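Local coordinates for protein 1H-3-hydroxy-4-oxoquinoline 2,4-dioxygenase (Pseudomonas putida, PDB 3IBT) that cleaves the heteroaromatic ring of 3-hydroxy-1H-quinolin-4-one with dioxygen, without any cofactor, releasing N-formylanthranilate and carbon monoxide during oxoquinoline degradation, at residues T23-Q32 with I86-G97. Sequence-based numbering, arbitrary orientation.
Sequences TLFLLSGWCQ and IRDFQMVSTSHG
Phe-25 and Phe-89 meet obliquely on one face of the sheet, Phe-25 CD1 3.5 Å from Phe-89 CD1, the ring planes turned 81° apart. Phe-25 CG sits beside its backbone N (chi1 -84°), and the ring stands out over this face, with Phe-89 CD1 and Gln-90 O at its edge. At the far end of the ring, Phe-25 CZ touches Ile-86 CD1, coming from the opposite direction. Trimming Phe-25 to an alanine would probably open a gap beside Phe-89 and leave Ile-86 CD1 without its aromatic neighbour. Farther along, Leu-27 slants across selenomethionine Met-91, its CD1 4.1 Å from Met-91 CB, and both rest on Leu-77 of helix 70-83. On the other face Leu-26 and Val-92 run alongside each other in the same direction, with Leu-26 CD2 3.6 Å from Val-92 CB; Leu-24 CD2 reaches Val-92 CG2. Five backbone bonds hold strands 23-27 and 89-94 parallel, the straightest from Leu-27 N to Val-92 O (2.9 Å, 176° at the hydrogen). At the strands' C-terminal ends, Thr-94 CG2 packs 3.4 Å from Gly-29 N; in the turns beyond, His-96 CB meets the edge of the Trp-30 ring at CD1. These are adjacent central strands of an alpha/beta-hydrolase sheet. The strand ends and the turns that follow carry Trp-30, Cys-31, Gln-32, Thr-94 and Ser-95, which probably bind substrate, close to the likely proton-transferring His-244.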
loop_
_atom_site.group_PDB
_atom_site.type_symbol
_atom_site.label_atom_id
_atom_site.label_comp_id
_atom_site.label_asym_id
_atom_site.label_seq_id
_atom_site.Cartn_x
_atom_site.Cartn_y
_atom_site.Cartn_z
ATOM N N THR A 23 4.804 -16.311 6.576
ATOM C CA THR A 23 5.062 -14.898 6.843
ATOM C C THR A 23 4.428 -14.002 5.779
ATOM O O THR A 23 4.513 -14.287 4.567
ATOM C CB THR A 23 6.557 -14.615 7.036
ATOM O OG1 THR A 23 7.070 -15.502 8.045
ATOM C CG2 THR A 23 6.780 -13.165 7.478
ATOM N N LEU A 24 3.784 -12.938 6.271
ATOM C CA LEU A 24 2.926 -12.074 5.484
ATOM C C LEU A 24 3.182 -10.658 5.924
ATOM O O LEU A 24 3.006 -10.341 7.097
ATOM C CB LEU A 24 1.472 -12.402 5.781
ATOM C CG LEU A 24 0.446 -12.199 4.666
ATOM C CD1 LEU A 24 -0.957 -12.492 5.193
ATOM C CD2 LEU A 24 0.497 -10.813 4.131
ATOM N N PHE A 25 3.599 -9.805 4.999
ATOM C CA PHE A 25 3.868 -8.412 5.329
ATOM C C PHE A 25 2.661 -7.543 5.022
ATOM O O PHE A 25 2.072 -7.635 3.905
ATOM C CB PHE A 25 5.047 -7.887 4.513
ATOM C CG PHE A 25 6.382 -8.204 5.093
ATOM C CD1 PHE A 25 7.076 -9.325 4.674
ATOM C CD2 PHE A 25 6.958 -7.357 6.039
ATOM C CE1 PHE A 25 8.360 -9.632 5.210
ATOM C CE2 PHE A 25 8.243 -7.640 6.607
ATOM C CZ PHE A 25 8.949 -8.779 6.190
ATOM N N LEU A 26 2.291 -6.695 5.984
ATOM C CA LEU A 26 1.253 -5.708 5.720
ATOM C C LEU A 26 1.837 -4.309 5.556
ATOM O O LEU A 26 2.186 -3.683 6.558
ATOM C CB LEU A 26 0.170 -5.760 6.805
ATOM C CG LEU A 26 -0.827 -6.924 6.835
ATOM C CD1 LEU A 26 -2.095 -6.481 7.557
ATOM C CD2 LEU A 26 -1.196 -7.445 5.445
ATOM N N LEU A 27 1.921 -3.824 4.305
ATOM C CA LEU A 27 2.628 -2.557 3.937
ATOM C C LEU A 27 1.704 -1.419 3.552
ATOM O O LEU A 27 0.936 -1.539 2.591
ATOM C CB LEU A 27 3.557 -2.777 2.737
ATOM C CG LEU A 27 4.554 -3.933 2.752
ATOM C CD1 LEU A 27 5.107 -4.239 1.322
ATOM C CD2 LEU A 27 5.651 -3.640 3.761
ATOM N N SER A 28 1.814 -0.292 4.241
ATOM C CA SER A 28 0.896 0.836 3.991
ATOM C C SER A 28 1.170 1.772 2.739
ATOM O O SER A 28 2.093 1.554 1.951
ATOM C CB SER A 28 0.830 1.690 5.250
ATOM O OG SER A 28 1.805 2.694 5.145
ATOM N N GLY A 29 0.365 2.818 2.571
ATOM C CA GLY A 29 0.706 3.863 1.626
ATOM C C GLY A 29 1.588 4.889 2.302
ATOM O O GLY A 29 2.006 4.693 3.463
ATOM N N TRP A 30 1.903 5.965 1.566
ATOM C CA TRP A 30 2.675 7.103 2.098
ATOM C C TRP A 30 1.832 7.789 3.137
ATOM O O TRP A 30 0.601 7.808 3.005
ATOM C CB TRP A 30 2.981 8.120 0.994
ATOM C CG TRP A 30 3.978 7.633 0.002
ATOM C CD1 TRP A 30 3.728 6.879 -1.118
ATOM C CD2 TRP A 30 5.399 7.857 0.032
ATOM N NE1 TRP A 30 4.910 6.618 -1.784
ATOM C CE2 TRP A 30 5.948 7.208 -1.103
ATOM C CE3 TRP A 30 6.262 8.555 0.906
ATOM C CZ2 TRP A 30 7.326 7.237 -1.394
ATOM C CZ3 TRP A 30 7.631 8.569 0.627
ATOM C CH2 TRP A 30 8.150 7.913 -0.511
ATOM N N CYS A 31 2.466 8.331 4.166
ATOM C CA CYS A 31 1.722 9.055 5.176
ATOM C C CYS A 31 0.684 8.204 5.887
ATOM O O CYS A 31 -0.380 8.716 6.300
ATOM C CB CYS A 31 1.029 10.235 4.536
ATOM S SG CYS A 31 2.215 11.480 4.114
ATOM N N GLN A 32 0.989 6.906 5.998
ATOM C CA GLN A 32 0.180 5.952 6.756
ATOM C C GLN A 32 1.026 5.094 7.692
ATOM O O GLN A 32 2.283 5.068 7.647
ATOM C CB GLN A 32 -0.600 5.015 5.859
ATOM C CG GLN A 32 -1.937 5.482 5.505
ATOM C CD GLN A 32 -2.355 4.875 4.177
ATOM O OE1 GLN A 32 -1.496 4.435 3.408
ATOM N NE2 GLN A 32 -3.675 4.813 3.906
ATOM N N ILE A 86 14.471 -14.221 6.455
ATOM C CA ILE A 86 13.181 -14.726 6.068
ATOM C C ILE A 86 13.143 -15.105 4.601
ATOM O O ILE A 86 12.790 -14.267 3.780
ATOM C CB ILE A 86 12.082 -13.660 6.302
ATOM C CG1 ILE A 86 12.363 -12.809 7.553
ATOM C CG2 ILE A 86 10.686 -14.321 6.308
ATOM C CD1 ILE A 86 11.376 -11.634 7.767
ATOM N N ARG A 87 13.458 -16.354 4.256
ATOM C CA ARG A 87 13.353 -16.810 2.841
ATOM C C ARG A 87 11.909 -16.889 2.253
ATOM O O ARG A 87 11.681 -16.432 1.125
ATOM C CB ARG A 87 14.155 -18.105 2.575
ATOM C CG ARG A 87 15.570 -17.880 1.981
ATOM C CD ARG A 87 16.551 -19.033 2.353
ATOM N NE ARG A 87 17.227 -18.824 3.668
ATOM C CZ ARG A 87 18.145 -19.651 4.214
ATOM N NH1 ARG A 87 18.685 -19.363 5.420
ATOM N NH2 ARG A 87 18.545 -20.772 3.573
ATOM N N ASP A 88 10.935 -17.429 2.991
ATOM C CA ASP A 88 9.561 -17.585 2.452
ATOM C C ASP A 88 8.588 -16.527 3.008
ATOM O O ASP A 88 8.442 -16.382 4.225
ATOM C CB ASP A 88 9.013 -19.006 2.695
ATOM C CG ASP A 88 10.132 -20.041 3.023
ATOM O OD1 ASP A 88 11.154 -20.064 2.288
ATOM O OD2 ASP A 88 9.987 -20.835 4.006
ATOM N N PHE A 89 7.942 -15.776 2.117
ATOM C CA PHE A 89 7.029 -14.695 2.540
ATOM C C PHE A 89 6.208 -14.076 1.410
ATOM O O PHE A 89 6.539 -14.192 0.232
ATOM C CB PHE A 89 7.782 -13.576 3.281
ATOM C CG PHE A 89 8.511 -12.640 2.372
ATOM C CD1 PHE A 89 7.937 -11.422 2.003
ATOM C CD2 PHE A 89 9.758 -12.976 1.862
ATOM C CE1 PHE A 89 8.608 -10.550 1.149
ATOM C CE2 PHE A 89 10.428 -12.113 1.020
ATOM C CZ PHE A 89 9.853 -10.898 0.656
ATOM N N GLN A 90 5.138 -13.396 1.798
ATOM C CA GLN A 90 4.243 -12.734 0.882
ATOM C C GLN A 90 4.111 -11.321 1.369
ATOM O O GLN A 90 4.591 -11.012 2.476
ATOM C CB GLN A 90 2.924 -13.442 0.907
ATOM C CG GLN A 90 2.980 -14.653 0.059
ATOM C CD GLN A 90 2.448 -15.865 0.754
ATOM O OE1 GLN A 90 2.764 -16.115 1.930
ATOM N NE2 GLN A 90 1.638 -16.648 0.041
HETATM N N MSE A 91 3.515 -10.447 0.544
HETATM C CA MSE A 91 3.234 -9.080 0.971
HETATM C C MSE A 91 1.907 -8.570 0.483
HETATM O O MSE A 91 1.421 -8.982 -0.552
HETATM C CB MSE A 91 4.356 -8.152 0.555
HETATM C CG MSE A 91 5.072 -8.605 -0.684
HETATM SE SE MSE A 91 6.591 -7.383 -1.031
HETATM C CE MSE A 91 7.675 -7.795 0.568
ATOM N N VAL A 92 1.311 -7.678 1.250
ATOM C CA VAL A 92 0.055 -7.093 0.894
ATOM C C VAL A 92 0.260 -5.634 1.081
ATOM O O VAL A 92 0.617 -5.191 2.161
ATOM C CB VAL A 92 -1.063 -7.564 1.849
ATOM C CG1 VAL A 92 -2.224 -6.568 1.910
ATOM C CG2 VAL A 92 -1.556 -8.979 1.495
ATOM N N SER A 93 0.037 -4.866 0.028
ATOM C CA SER A 93 0.307 -3.429 0.099
ATOM C C SER A 93 -0.909 -2.572 -0.195
ATOM O O SER A 93 -1.873 -3.004 -0.843
ATOM C CB SER A 93 1.494 -3.032 -0.806
ATOM O OG SER A 93 1.259 -3.370 -2.166
ATOM N N THR A 94 -0.864 -1.352 0.312
ATOM C CA THR A 94 -1.947 -0.404 0.145
ATOM C C THR A 94 -1.587 0.732 -0.801
ATOM O O THR A 94 -0.462 1.275 -0.759
ATOM C CB THR A 94 -2.333 0.161 1.506
ATOM O OG1 THR A 94 -3.454 -0.581 1.984
ATOM C CG2 THR A 94 -2.694 1.706 1.449
ATOM N N SER A 95 -2.537 1.082 -1.672
ATOM C CA SER A 95 -2.431 2.337 -2.386
ATOM C C SER A 95 -1.058 2.446 -3.087
ATOM O O SER A 95 -0.711 1.568 -3.873
ATOM C CB SER A 95 -2.646 3.489 -1.393
ATOM O OG SER A 95 -2.700 4.723 -2.082
ATOM N N HIS A 96 -0.284 3.493 -2.797
ATOM C CA HIS A 96 0.973 3.706 -3.522
ATOM C C HIS A 96 2.143 2.945 -2.912
ATOM O O HIS A 96 3.263 2.964 -3.453
ATOM C CB HIS A 96 1.224 5.180 -3.821
ATOM C CG HIS A 96 0.052 5.822 -4.478
ATOM N ND1 HIS A 96 -0.288 5.572 -5.797
ATOM C CD2 HIS A 96 -0.922 6.625 -3.987
ATOM C CE1 HIS A 96 -1.392 6.235 -6.104
ATOM N NE2 HIS A 96 -1.797 6.887 -5.027
ATOM N N GLY A 97 1.851 2.234 -1.818
ATOM C CA GLY A 97 2.750 1.209 -1.290
ATOM C C GLY A 97 2.955 0.112 -2.330
ATOM O O GLY A 97 3.967 -0.566 -2.329
#